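Local coordinates for protein orotidine 5'-phosphate decarboxylase (Lactobacillus acidophilus, PDB 3TFX) that probably catalyses the decarboxylation of orotidine 5'-monophosphate to UMP, the last step of de novo UMP synthesis, at residues I22-F33 and I219-Y229; K58-H66 and L79-H90. One frame throughout, in Å; residues are numbered along the deposited sequence.

Interaction 1: I22-F33 and I219-Y229; sequences ILSKLGDPHDVF and ITLASDPKAAY
Leu26 fills the middle of the contact with one methyl. Leu26 CD2 lies 3.9 Å from Ile219 CG2 and also touches Pro225 CB, and the Leu26 side chain runs at about a right angle to both. Beside it, Ile22 sends CD1 over the end of helix 217-220, 3.6 Å from Thr220 O. A chi1 of -173° sets Ile22 CG1 opposite the backbone N and carries CD1 across to Thr220 and the Pro225 ring. The contact closes the helical layer of the TIM barrel: the end of helix 16-24 and the turn after it pack on helices 217-220 and 225-236, which follow the last strand, 212-215. Helix 225-236 is N-capped by Asp224, whose OD1 accepts from Ala227 N. Gly27, with positive phi, lets the chain turn where the extended Lys226 chain passes; Lys226 CD is 3.9 Å from Gly27 CA. Further out, the Tyr229 ring reaches across with Leu26 O and Val32 CB at its edge. Val32 CB is 3.8 Å from Tyr229 CE2. At the polar end Phe33 N donates to Tyr229 OH (3.0 Å, N-H...O angle 152°). The same hydroxyl is also hydrogen-bonded to Val7 O, and Lys233 makes a cation-pi contact with the ring.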
loop_
_atom_site.group_PDB
_atom_site.type_symbol
_atom_site.label_atom_id
_atom_site.label_comp_id
_atom_site.label_asym_id
_atom_site.label_seq_id
_atom_site.Cartn_x
_atom_site.Cartn_y
_atom_site.Cartn_z
ATOM N N ILE A 22 -24.097 2.344 -7.832
ATOM C CA ILE A 22 -23.851 0.948 -8.231
ATOM C C ILE A 22 -24.338 -0.034 -7.173
ATOM O O ILE A 22 -24.948 -1.041 -7.508
ATOM C CB ILE A 22 -22.375 0.641 -8.698
ATOM C CG1 ILE A 22 -22.270 -0.780 -9.243
ATOM C CG2 ILE A 22 -21.338 0.858 -7.581
ATOM C CD1 ILE A 22 -23.126 -1.028 -10.481
ATOM N N LEU A 23 -24.099 0.284 -5.901
ATOM C CA LEU A 23 -24.528 -0.559 -4.784
ATOM C C LEU A 23 -26.040 -0.759 -4.739
ATOM O O LEU A 23 -26.517 -1.870 -4.473
ATOM C CB LEU A 23 -24.032 0.015 -3.457
ATOM C CG LEU A 23 -22.783 -0.544 -2.762
ATOM C CD1 LEU A 23 -21.726 -0.988 -3.730
ATOM C CD2 LEU A 23 -22.219 0.476 -1.805
ATOM N N SER A 24 -26.796 0.306 -5.006
ATOM C CA SER A 24 -28.260 0.220 -5.050
ATOM C C SER A 24 -28.769 -0.779 -6.100
ATOM O O SER A 24 -29.920 -1.224 -6.047
ATOM C CB SER A 24 -28.865 1.593 -5.307
ATOM O OG SER A 24 -28.729 1.944 -6.675
ATOM N N LYS A 25 -27.902 -1.145 -7.037
ATOM C CA LYS A 25 -28.274 -2.067 -8.103
ATOM C C LYS A 25 -27.743 -3.487 -7.927
ATOM O O LYS A 25 -27.907 -4.300 -8.824
ATOM C CB LYS A 25 -27.784 -1.528 -9.445
ATOM C CG LYS A 25 -28.412 -0.206 -9.851
ATOM C CD LYS A 25 -27.794 0.265 -11.152
ATOM C CE LYS A 25 -28.172 1.688 -11.465
ATOM N NZ LYS A 25 -27.259 2.217 -12.512
ATOM N N LEU A 26 -27.095 -3.785 -6.797
ATOM C CA LEU A 26 -26.423 -5.076 -6.641
ATOM C C LEU A 26 -27.236 -6.058 -5.823
ATOM O O LEU A 26 -26.985 -7.275 -5.841
ATOM C CB LEU A 26 -25.003 -4.915 -6.066
ATOM C CG LEU A 26 -23.987 -4.203 -6.970
ATOM C CD1 LEU A 26 -22.608 -4.149 -6.308
ATOM C CD2 LEU A 26 -23.896 -4.868 -8.333
ATOM N N GLY A 27 -28.214 -5.528 -5.111
ATOM C CA GLY A 27 -29.122 -6.358 -4.333
ATOM C C GLY A 27 -29.112 -6.003 -2.873
ATOM O O GLY A 27 -28.718 -4.903 -2.494
ATOM N N ASP A 28 -29.549 -6.951 -2.051
ATOM C CA ASP A 28 -29.593 -6.764 -0.608
ATOM C C ASP A 28 -28.155 -6.777 -0.102
ATOM O O ASP A 28 -27.364 -7.618 -0.544
ATOM C CB ASP A 28 -30.402 -7.882 0.048
ATOM C CG ASP A 28 -31.891 -7.837 -0.303
ATOM O OD1 ASP A 28 -32.463 -6.731 -0.451
ATOM O OD2 ASP A 28 -32.509 -8.924 -0.393
ATOM N N PRO A 29 -27.800 -5.835 0.798
ATOM C CA PRO A 29 -26.428 -5.707 1.272
ATOM C C PRO A 29 -25.814 -7.020 1.752
ATOM O O PRO A 29 -24.659 -7.281 1.474
ATOM C CB PRO A 29 -26.554 -4.693 2.415
ATOM C CG PRO A 29 -27.670 -3.799 1.972
ATOM C CD PRO A 29 -28.634 -4.682 1.220
ATOM N N HIS A 30 -26.600 -7.849 2.421
ATOM C CA HIS A 30 -26.124 -9.131 2.941
ATOM C C HIS A 30 -25.782 -10.154 1.869
ATOM O O HIS A 30 -25.173 -11.182 2.172
ATOM C CB HIS A 30 -27.122 -9.707 3.951
ATOM C CG HIS A 30 -27.190 -8.915 5.222
ATOM N ND1 HIS A 30 -26.250 -9.034 6.224
ATOM C CD2 HIS A 30 -28.068 -7.969 5.641
ATOM C CE1 HIS A 30 -26.554 -8.214 7.212
ATOM N NE2 HIS A 30 -27.651 -7.553 6.883
ATOM N N ASP A 31 -26.153 -9.853 0.623
ATOM C CA ASP A 31 -25.840 -10.705 -0.513
ATOM C C ASP A 31 -24.720 -10.111 -1.375
ATOM O O ASP A 31 -24.412 -10.639 -2.433
ATOM C CB ASP A 31 -27.101 -10.942 -1.371
ATOM C CG ASP A 31 -28.252 -11.555 -0.573
ATOM O OD1 ASP A 31 -27.975 -12.295 0.392
ATOM O OD2 ASP A 31 -29.434 -11.281 -0.896
ATOM N N VAL A 32 -24.127 -9.002 -0.947
ATOM C CA VAL A 32 -23.137 -8.360 -1.799
ATOM C C VAL A 32 -21.760 -8.182 -1.173
ATOM O O VAL A 32 -21.611 -7.809 0.002
ATOM C CB VAL A 32 -23.690 -7.122 -2.601
ATOM C CG1 VAL A 32 -25.123 -6.753 -2.211
ATOM C CG2 VAL A 32 -22.735 -5.938 -2.602
ATOM N N PHE A 33 -20.767 -8.524 -1.987
ATOM C CA PHE A 33 -19.375 -8.568 -1.599
ATOM C C PHE A 33 -18.676 -7.710 -2.643
ATOM O O PHE A 33 -18.683 -8.042 -3.828
ATOM C CB PHE A 33 -18.875 -10.030 -1.646
ATOM C CG PHE A 33 -17.588 -10.302 -0.864
ATOM C CD1 PHE A 33 -17.328 -11.580 -0.372
ATOM C CD2 PHE A 33 -16.644 -9.299 -0.623
ATOM C CE1 PHE A 33 -16.152 -11.869 0.331
ATOM C CE2 PHE A 33 -15.464 -9.569 0.100
ATOM C CZ PHE A 33 -15.220 -10.862 0.574
ATOM N N ILE A 219 -20.296 -6.994 -14.512
ATOM C CA ILE A 219 -21.389 -6.745 -13.591
ATOM C C ILE A 219 -21.742 -5.260 -13.474
ATOM O O ILE A 219 -22.901 -4.892 -13.631
ATOM C CB ILE A 219 -21.111 -7.310 -12.176
ATOM C CG1 ILE A 219 -21.022 -8.846 -12.191
ATOM C CG2 ILE A 219 -22.198 -6.849 -11.204
ATOM C CD1 ILE A 219 -20.448 -9.469 -10.867
ATOM N N THR A 220 -20.744 -4.414 -13.222
ATOM C CA THR A 220 -20.992 -3.024 -12.873
ATOM C C THR A 220 -21.493 -2.205 -14.058
ATOM O O THR A 220 -22.063 -1.150 -13.866
ATOM C CB THR A 220 -19.722 -2.344 -12.315
ATOM O OG1 THR A 220 -18.685 -2.399 -13.299
ATOM C CG2 THR A 220 -19.253 -3.039 -11.041
ATOM N N LEU A 221 -21.245 -2.690 -15.273
ATOM C CA LEU A 221 -21.709 -2.026 -16.483
ATOM C C LEU A 221 -22.784 -2.854 -17.194
ATOM O O LEU A 221 -23.178 -2.536 -18.318
ATOM C CB LEU A 221 -20.533 -1.717 -17.418
ATOM C CG LEU A 221 -19.448 -0.779 -16.855
ATOM C CD1 LEU A 221 -18.416 -0.492 -17.920
ATOM C CD2 LEU A 221 -20.015 0.542 -16.321
ATOM N N ALA A 222 -23.274 -3.910 -16.538
ATOM C CA ALA A 222 -24.386 -4.678 -17.112
ATOM C C ALA A 222 -25.624 -3.809 -17.087
ATOM O O ALA A 222 -25.734 -2.909 -16.244
ATOM C CB ALA A 222 -24.626 -5.978 -16.350
ATOM N N SER A 223 -26.543 -4.062 -18.017
ATOM C CA SER A 223 -27.833 -3.364 -18.043
ATOM C C SER A 223 -28.687 -3.696 -16.820
ATOM O O SER A 223 -29.466 -2.846 -16.347
ATOM C CB SER A 223 -28.591 -3.686 -19.342
ATOM O OG SER A 223 -28.027 -2.995 -20.462
ATOM N N ASP A 224 -28.525 -4.921 -16.310
ATOM C CA ASP A 224 -29.131 -5.364 -15.050
ATOM C C ASP A 224 -27.997 -5.921 -14.166
ATOM O O ASP A 224 -27.688 -7.114 -14.231
ATOM C CB ASP A 224 -30.182 -6.447 -15.338
ATOM C CG ASP A 224 -31.071 -6.768 -14.122
ATOM O OD1 ASP A 224 -30.696 -6.459 -12.956
ATOM O OD2 ASP A 224 -32.165 -7.339 -14.349
ATOM N N PRO A 225 -27.330 -5.048 -13.372
ATOM C CA PRO A 225 -26.194 -5.558 -12.596
ATOM C C PRO A 225 -26.555 -6.647 -11.577
ATOM O O PRO A 225 -25.773 -7.567 -11.380
ATOM C CB PRO A 225 -25.653 -4.306 -11.900
ATOM C CG PRO A 225 -25.952 -3.199 -12.880
ATOM C CD PRO A 225 -27.343 -3.569 -13.409
ATOM N N LYS A 226 -27.716 -6.535 -10.937
ATOM C CA LYS A 226 -28.131 -7.525 -9.963
ATOM C C LYS A 226 -28.276 -8.919 -10.599
ATOM O O LYS A 226 -27.726 -9.913 -10.089
ATOM C CB LYS A 226 -29.423 -7.108 -9.273
ATOM C CG LYS A 226 -29.794 -8.021 -8.116
ATOM C CD LYS A 226 -31.080 -7.587 -7.440
ATOM C CE LYS A 226 -31.588 -8.685 -6.508
ATOM N NZ LYS A 226 -32.899 -8.295 -5.912
ATOM N N ALA A 227 -28.969 -8.981 -11.735
ATOM C CA ALA A 227 -29.161 -10.254 -12.417
ATOM C C ALA A 227 -27.844 -10.789 -13.007
ATOM O O ALA A 227 -27.636 -11.993 -13.056
ATOM C CB ALA A 227 -30.233 -10.132 -13.488
ATOM N N ALA A 228 -26.952 -9.903 -13.444
ATOM C CA ALA A 228 -25.638 -10.347 -13.910
ATOM C C ALA A 228 -24.826 -10.943 -12.765
ATOM O O ALA A 228 -24.097 -11.905 -12.961
ATOM C CB ALA A 228 -24.880 -9.211 -14.557
ATOM N N TYR A 229 -24.976 -10.366 -11.580
ATOM C CA TYR A 229 -24.259 -10.791 -10.367
ATOM C C TYR A 229 -24.764 -12.157 -9.900
ATOM O O TYR A 229 -23.982 -13.061 -9.615
ATOM C CB TYR A 229 -24.453 -9.726 -9.269
ATOM C CG TYR A 229 -23.624 -9.874 -7.995
ATOM C CD1 TYR A 229 -22.421 -10.582 -7.983
ATOM C CD2 TYR A 229 -24.026 -9.250 -6.812
ATOM C CE1 TYR A 229 -21.647 -10.695 -6.808
ATOM C CE2 TYR A 229 -23.265 -9.352 -5.626
ATOM C CZ TYR A 229 -22.069 -10.069 -5.637
ATOM O OH TYR A 229 -21.307 -10.184 -4.483
#

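Interaction 2: K58-H66 and L79-H90; sequences KIFLDLKMH and LAKLGITFTTVH
Thr88 OG1 sits in the closely packed middle of the contact, donating to Asp62 OD1 (2.6 Å) and accepting from Lys64 N (3.0 Å). Lys64 NZ meets Asp62 OD1 from the opposite carboxylate face, on the syn side (2.9 Å), in a salt bridge; Thr88 OG1 takes the anti side. Lys64 NZ is also salt-bridged to Asp67 of the second subunit, and Asp62 OD2 to Lys35. A chi1 of 42° puts Thr88 OG1 between backbone N and carbonyl carbon and turns CG2 to the Phe60 ring edge. With an alanine here the hydroxyl and CG2 are gone; Lys64 N would probably lose this acceptor, and Asp62 OD1 one of these two donors. Strands 58-65 and 86-90 are parallel neighbours in a beta-alpha-beta unit of the TIM barrel; Leu61 N bonds to Phe86 O, and His90 N to Met65 O. Leu79 of the linking helix packs by CD2 on Leu61 CD2 (3.9 Å). Thr87 OG1 donates to Leu61 O (2.6 Å), and buried water 2 ties it to Leu63 N and Thr88 O. The Lys58 end is the solvent side: the Lys58 chain leads away, and water 1 bridges Ile59 N, Gly83 O and Thr85 OG1. His90 CB lies over a His66 ring face. His66 ND1 is hydrogen-bonded to His66 ND1 of the second subunit, and His90 NE2 to that residue's backbone O.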
loop_
_atom_site.group_PDB
_atom_site.type_symbol
_atom_site.label_atom_id
_atom_site.label_comp_id
_atom_site.label_asym_id
_atom_site.label_seq_id
_atom_site.Cartn_x
_atom_site.Cartn_y
_atom_site.Cartn_z
ATOM N N LYS A 58 -20.094 -7.090 2.567
ATOM C CA LYS A 58 -18.775 -7.679 2.733
ATOM C C LYS A 58 -17.815 -6.894 1.828
ATOM O O LYS A 58 -18.121 -6.645 0.658
ATOM C CB LYS A 58 -18.786 -9.179 2.430
ATOM C CG LYS A 58 -19.496 -10.033 3.494
ATOM C CD LYS A 58 -19.199 -11.527 3.311
ATOM C CE LYS A 58 -20.394 -12.437 3.686
ATOM N NZ LYS A 58 -20.739 -12.468 5.147
ATOM N N ILE A 59 -16.696 -6.445 2.387
ATOM C CA ILE A 59 -15.720 -5.639 1.645
ATOM C C ILE A 59 -14.355 -6.305 1.598
ATOM O O ILE A 59 -13.806 -6.691 2.621
ATOM C CB ILE A 59 -15.588 -4.158 2.194
ATOM C CG1 ILE A 59 -16.752 -3.276 1.723
ATOM C CG2 ILE A 59 -14.303 -3.488 1.718
ATOM C CD1 ILE A 59 -17.986 -3.398 2.568
ATOM N N PHE A 60 -13.827 -6.437 0.378
ATOM C CA PHE A 60 -12.428 -6.756 0.148
ATOM C C PHE A 60 -11.758 -5.392 0.039
ATOM O O PHE A 60 -11.881 -4.713 -0.974
ATOM C CB PHE A 60 -12.312 -7.619 -1.134
ATOM C CG PHE A 60 -10.900 -7.880 -1.625
ATOM C CD1 PHE A 60 -9.767 -7.479 -0.914
ATOM C CD2 PHE A 60 -10.715 -8.550 -2.822
ATOM C CE1 PHE A 60 -8.479 -7.736 -1.412
ATOM C CE2 PHE A 60 -9.440 -8.816 -3.323
ATOM C CZ PHE A 60 -8.319 -8.409 -2.619
ATOM N N LEU A 61 -11.096 -4.960 1.116
ATOM C CA LEU A 61 -10.355 -3.701 1.086
ATOM C C LEU A 61 -8.918 -3.932 0.627
ATOM O O LEU A 61 -8.069 -4.422 1.388
ATOM C CB LEU A 61 -10.395 -2.991 2.445
ATOM C CG LEU A 61 -9.684 -1.635 2.538
ATOM C CD1 LEU A 61 -10.048 -0.702 1.376
ATOM C CD2 LEU A 61 -10.020 -0.991 3.848
ATOM N N ASP A 62 -8.661 -3.549 -0.621
ATOM C CA ASP A 62 -7.478 -3.966 -1.350
ATOM C C ASP A 62 -6.448 -2.833 -1.450
ATOM O O ASP A 62 -6.346 -2.149 -2.481
ATOM C CB ASP A 62 -7.916 -4.448 -2.735
ATOM C CG ASP A 62 -6.767 -4.987 -3.585
ATOM O OD1 ASP A 62 -5.614 -5.110 -3.096
ATOM O OD2 ASP A 62 -7.037 -5.286 -4.762
ATOM N N LEU A 63 -5.675 -2.668 -0.377
ATOM C CA LEU A 63 -4.696 -1.586 -0.252
ATOM C C LEU A 63 -3.235 -2.048 -0.350
ATOM O O LEU A 63 -2.330 -1.208 -0.313
ATOM C CB LEU A 63 -4.915 -0.865 1.079
ATOM C CG LEU A 63 -5.787 0.388 1.208
ATOM C CD1 LEU A 63 -6.776 0.637 0.055
ATOM C CD2 LEU A 63 -6.473 0.437 2.591
ATOM N N LYS A 64 -3.017 -3.365 -0.450
ATOM C CA LYS A 64 -1.685 -3.971 -0.688
ATOM C C LYS A 64 -0.575 -3.409 0.221
ATOM O O LYS A 64 0.448 -2.900 -0.255
ATOM C CB LYS A 64 -1.275 -3.877 -2.170
ATOM C CG LYS A 64 -2.320 -4.421 -3.153
ATOM C CD LYS A 64 -1.758 -4.584 -4.561
ATOM C CE LYS A 64 -2.811 -5.199 -5.518
ATOM N NZ LYS A 64 -4.116 -4.432 -5.533
HETATM N N MSE A 65 -0.782 -3.489 1.530
HETATM C CA MSE A 65 0.161 -2.849 2.454
HETATM C C MSE A 65 1.559 -3.393 2.235
HETATM O O MSE A 65 1.744 -4.614 2.077
HETATM C CB MSE A 65 -0.286 -3.016 3.896
HETATM C CG MSE A 65 -1.487 -2.158 4.255
HETATM SE SE MSE A 65 -2.161 -2.587 6.038
HETATM C CE MSE A 65 -2.846 -4.388 5.639
ATOM N N HIS A 66 2.527 -2.482 2.163
ATOM C CA HIS A 66 3.932 -2.850 1.969
ATOM C C HIS A 66 4.869 -1.854 2.698
ATOM O O HIS A 66 5.261 -0.799 2.152
ATOM C CB HIS A 66 4.239 -2.934 0.474
ATOM C CG HIS A 66 5.579 -3.513 0.151
ATOM N ND1 HIS A 66 6.082 -3.537 -1.129
ATOM C CD2 HIS A 66 6.535 -4.059 0.939
ATOM C CE1 HIS A 66 7.274 -4.105 -1.124
ATOM N NE2 HIS A 66 7.572 -4.430 0.120
ATOM N N LEU A 79 -7.381 -1.398 9.888
ATOM C CA LEU A 79 -8.347 -1.912 8.896
ATOM C C LEU A 79 -9.355 -2.921 9.457
ATOM O O LEU A 79 -10.508 -2.923 9.026
ATOM C CB LEU A 79 -7.656 -2.479 7.645
ATOM C CG LEU A 79 -6.726 -1.513 6.898
ATOM C CD1 LEU A 79 -6.198 -2.114 5.601
ATOM C CD2 LEU A 79 -7.424 -0.173 6.633
ATOM N N ALA A 80 -8.931 -3.759 10.406
ATOM C CA ALA A 80 -9.837 -4.746 11.010
ATOM C C ALA A 80 -10.944 -4.089 11.848
ATOM O O ALA A 80 -12.020 -4.661 12.022
ATOM C CB ALA A 80 -9.063 -5.798 11.819
ATOM N N LYS A 81 -10.688 -2.874 12.339
ATOM C CA LYS A 81 -11.695 -2.109 13.087
ATOM C C LYS A 81 -12.867 -1.712 12.192
ATOM O O LYS A 81 -13.962 -1.467 12.679
ATOM C CB LYS A 81 -11.084 -0.849 13.699
ATOM C CG LYS A 81 -10.035 -1.070 14.779
ATOM C CD LYS A 81 -9.498 0.287 15.244
ATOM C CE LYS A 81 -8.219 0.152 16.069
ATOM N NZ LYS A 81 -7.500 1.466 16.208
ATOM N N LEU A 82 -12.632 -1.658 10.882
ATOM C CA LEU A 82 -13.643 -1.235 9.901
ATOM C C LEU A 82 -14.649 -2.336 9.545
ATOM O O LEU A 82 -15.661 -2.070 8.890
ATOM C CB LEU A 82 -12.953 -0.747 8.624
ATOM C CG LEU A 82 -12.450 0.692 8.448
ATOM C CD1 LEU A 82 -12.329 1.455 9.763
ATOM C CD2 LEU A 82 -11.138 0.708 7.682
ATOM N N GLY A 83 -14.372 -3.567 9.964
ATOM C CA GLY A 83 -15.279 -4.697 9.717
ATOM C C GLY A 83 -15.214 -5.244 8.295
ATOM O O GLY A 83 -16.220 -5.720 7.770
ATOM N N ILE A 84 -14.037 -5.166 7.669
ATOM C CA ILE A 84 -13.831 -5.722 6.320
ATOM C C ILE A 84 -13.632 -7.250 6.372
ATOM O O ILE A 84 -13.520 -7.826 7.466
ATOM C CB ILE A 84 -12.745 -4.952 5.452
ATOM C CG1 ILE A 84 -11.283 -5.341 5.744
ATOM C CG2 ILE A 84 -12.965 -3.427 5.475
ATOM C CD1 ILE A 84 -10.793 -5.131 7.121
ATOM N N THR A 85 -13.641 -7.894 5.202
ATOM C CA THR A 85 -13.624 -9.349 5.114
ATOM C C THR A 85 -12.285 -9.878 4.554
ATOM O O THR A 85 -11.725 -10.833 5.089
ATOM C CB THR A 85 -14.823 -9.863 4.264
ATOM O OG1 THR A 85 -16.016 -9.142 4.626
ATOM C CG2 THR A 85 -15.063 -11.369 4.484
ATOM N N PHE A 86 -11.794 -9.258 3.476
ATOM C CA PHE A 86 -10.502 -9.602 2.870
ATOM C C PHE A 86 -9.681 -8.333 2.787
ATOM O O PHE A 86 -10.227 -7.256 2.531
ATOM C CB PHE A 86 -10.632 -10.103 1.409
ATOM C CG PHE A 86 -11.301 -11.457 1.233
ATOM C CD1 PHE A 86 -11.652 -12.265 2.312
ATOM C CD2 PHE A 86 -11.526 -11.940 -0.053
ATOM C CE1 PHE A 86 -12.268 -13.518 2.100
ATOM C CE2 PHE A 86 -12.122 -13.169 -0.267
ATOM C CZ PHE A 86 -12.501 -13.959 0.811
ATOM N N THR A 87 -8.367 -8.469 2.945
ATOM C CA THR A 87 -7.438 -7.378 2.713
ATOM C C THR A 87 -6.094 -7.925 2.197
ATOM O O THR A 87 -5.771 -9.089 2.433
ATOM C CB THR A 87 -7.283 -6.522 3.995
ATOM O OG1 THR A 87 -7.047 -5.163 3.632
ATOM C CG2 THR A 87 -6.174 -7.007 4.868
ATOM N N THR A 88 -5.324 -7.091 1.502
ATOM C CA THR A 88 -4.053 -7.502 0.887
ATOM C C THR A 88 -2.773 -6.900 1.492
ATOM O O THR A 88 -2.776 -5.783 2.024
ATOM C CB THR A 88 -4.040 -7.168 -0.629
ATOM O OG1 THR A 88 -4.607 -5.868 -0.826
ATOM C CG2 THR A 88 -4.821 -8.187 -1.412
ATOM N N VAL A 89 -1.688 -7.670 1.390
ATOM C CA VAL A 89 -0.306 -7.220 1.642
ATOM C C VAL A 89 0.613 -7.739 0.536
ATOM O O VAL A 89 0.296 -8.735 -0.133
ATOM C CB VAL A 89 0.272 -7.704 3.025
ATOM C CG1 VAL A 89 -0.473 -7.076 4.199
ATOM C CG2 VAL A 89 0.265 -9.233 3.137
ATOM N N HIS A 90 1.754 -7.078 0.358
ATOM C CA HIS A 90 2.811 -7.566 -0.528
ATOM C C HIS A 90 3.682 -8.636 0.123
ATOM O O HIS A 90 4.286 -8.392 1.181
ATOM C CB HIS A 90 3.678 -6.395 -1.014
ATOM C CG HIS A 90 3.130 -5.724 -2.235
ATOM N ND1 HIS A 90 3.339 -6.214 -3.506
ATOM C CD2 HIS A 90 2.348 -4.630 -2.376
ATOM C CE1 HIS A 90 2.720 -5.439 -4.380
ATOM N NE2 HIS A 90 2.113 -4.471 -3.718
HETATM O O HOH W 1 -17.186 -6.741 5.246
HETATM O O HOH W 2 -4.853 -3.926 2.230
#

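In the fold
Interaction 1 joins chain segments on either side of those in interaction 2; their centres are about 21 Å apart. They meet at the start of strand 33-36 of the barrel. Val32 O is 3.1 Å from Lys58 N, a probable hydrogen bond, and Phe33 CE2 packs 3.5 Å from Phe60 N. The Phe33 ring also meets that of Phe86. Interaction 2 holds the predicted proton donor Lys64 and the predicted substrate-binding Asp62. Lys35, also predicted to bind substrate, stands beside Asp62. The Thr220 end of interaction 1 probably lies near the rim of the site: the Thr220 side chain is about 4 Å from that of Arg217, another residue predicted to bind substrate.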